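Local coordinates for protein globin III, extracellular (PDB 1X9F) that probably carries oxygen through its haem iron, as one globin chain of the giant extracellular haemoglobin (erythrocruorin) of the earthworm Lumbricus terrestris, at residues C139-G142 and I143-I147. Numbering follows the deposited sequence.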
loop_
_atom_site.group_PDB
_atom_site.type_symbol
_atom_site.label_atom_id
_atom_site.label_comp_id
_atom_site.label_asym_id
_atom_site.label_seq_id
_atom_site.Cartn_x
_atom_site.Cartn_y
_atom_site.Cartn_z
ATOM N N CYS C 139 -23.366 6.124 -25.186
ATOM C CA CYS C 139 -22.586 6.931 -26.119
ATOM C C CYS C 139 -22.559 6.309 -27.522
ATOM O O CYS C 139 -22.795 7.005 -28.512
ATOM C CB CYS C 139 -21.182 7.199 -25.567
ATOM S SG CYS C 139 -21.224 8.306 -24.129
ATOM N N LEU C 140 -22.303 5.006 -27.604
ATOM C CA LEU C 140 -22.336 4.316 -28.896
ATOM C C LEU C 140 -23.685 4.460 -29.586
ATOM O O LEU C 140 -23.743 4.672 -30.797
ATOM C CB LEU C 140 -21.971 2.834 -28.756
ATOM C CG LEU C 140 -20.487 2.563 -28.512
ATOM C CD1 LEU C 140 -20.242 1.082 -28.256
ATOM C CD2 LEU C 140 -19.625 3.078 -29.670
ATOM N N LYS C 141 -24.763 4.357 -28.811
ATOM C CA LYS C 141 -26.104 4.466 -29.368
ATOM C C LYS C 141 -26.353 5.820 -30.028
ATOM O O LYS C 141 -26.858 5.875 -31.153
ATOM C CB LYS C 141 -27.181 4.197 -28.319
ATOM C CG LYS C 141 -28.564 4.054 -28.942
ATOM C CD LYS C 141 -29.658 4.223 -27.916
ATOM C CE LYS C 141 -31.026 4.046 -28.557
ATOM N NZ LYS C 141 -32.125 4.287 -27.585
ATOM N N GLY C 142 -26.008 6.900 -29.331
ATOM C CA GLY C 142 -26.164 8.244 -29.879
ATOM C C GLY C 142 -25.422 8.411 -31.194
ATOM O O GLY C 142 -25.949 9.004 -32.141
ATOM N N ILE C 143 -24.204 7.877 -31.252
ATOM C CA ILE C 143 -23.344 8.010 -32.435
ATOM C C ILE C 143 -23.885 7.212 -33.627
ATOM O O ILE C 143 -24.092 7.761 -34.716
ATOM C CB ILE C 143 -21.885 7.580 -32.093
ATOM C CG1 ILE C 143 -21.261 8.566 -31.093
ATOM C CG2 ILE C 143 -21.033 7.475 -33.368
ATOM C CD1 ILE C 143 -19.971 8.073 -30.448
ATOM N N LEU C 144 -24.094 5.911 -33.398
ATOM C CA LEU C 144 -24.678 4.990 -34.378
ATOM C C LEU C 144 -26.027 5.435 -34.914
ATOM O O LEU C 144 -26.304 5.272 -36.102
ATOM C CB LEU C 144 -24.821 3.593 -33.766
ATOM C CG LEU C 144 -23.481 2.919 -33.437
ATOM C CD1 LEU C 144 -23.727 1.683 -32.596
ATOM C CD2 LEU C 144 -22.713 2.558 -34.710
ATOM N N THR C 145 -26.866 5.987 -34.042
ATOM C CA THR C 145 -28.160 6.511 -34.461
ATOM C C THR C 145 -28.004 7.714 -35.389
ATOM O O THR C 145 -28.728 7.828 -36.377
ATOM C CB THR C 145 -29.020 6.881 -33.240
ATOM O OG1 THR C 145 -29.301 5.699 -32.477
ATOM C CG2 THR C 145 -30.416 7.350 -33.669
ATOM N N LYS C 146 -27.060 8.602 -35.080
ATOM C CA LYS C 146 -26.859 9.806 -35.885
ATOM C C LYS C 146 -26.305 9.481 -37.279
ATOM O O LYS C 146 -26.776 10.033 -38.274
ATOM C CB LYS C 146 -25.949 10.792 -35.149
ATOM C CG LYS C 146 -26.538 12.191 -34.943
ATOM C CD LYS C 146 -27.527 12.256 -33.755
ATOM C CE LYS C 146 -26.815 12.275 -32.385
ATOM N NZ LYS C 146 -26.210 13.589 -32.022
ATOM N N ILE C 147 -25.318 8.587 -37.348
ATOM C CA ILE C 147 -24.757 8.165 -38.634
ATOM C C ILE C 147 -25.802 7.447 -39.494
ATOM O O ILE C 147 -25.807 7.593 -40.717
ATOM C CB ILE C 147 -23.510 7.274 -38.427
ATOM C CG1 ILE C 147 -22.450 8.035 -37.624
ATOM C CG2 ILE C 147 -22.918 6.842 -39.768
ATOM C CD1 ILE C 147 -21.333 7.164 -37.065
#
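The carbonyl oxygen of K141 is gripped twice by T145, one turn further along the same helix: OG1 of T145 donates to O of K141 at 2.8 Å, and the backbone N of T145 donates to that same O at 2.9 Å. The two donors come from opposite faces of the carbonyl plane, the hydroxyl standing 37° out of it. With OG1 anti to its own carbonyl carbon (chi1 -63°), the threonine folds its hydroxyl back over the preceding turn, a familiar way for this residue to satisfy its side chain within a helix. K141 runs extended alongside, its CG 4.0 Å from OG1 of T145. L144 N donates to L140 O at 2.9 Å; on the buried face, CD1 of L144 comes within 4.4 Å of CB of L140, an i to i+4 apolar pair. N of I143 and N of K146 donate to O of C139 and O of G142 respectively, in the i to i-4 pattern of an alpha helix. These turns belong to helix 133-148, the last helix of a globin fold and the counterpart of helix H in myoglobin, whose inner face contributes L144 to the haem pocket. The L144 side chain lies about 3 Å from the haem at nearest atoms and also touches F113; an alanine here would probably open a gap beside the porphyrin and lose the CD1 contact with L140. L140 packs on L120 and L124 of helix 110-127, while I143 meets L95 of helix 88-103. The side chain of K146 curls back, bringing CE near O of G142 and NZ into a salt bridge with D92, and at the start of the segment C139 is tied by a disulfide to C7, near the N-terminus.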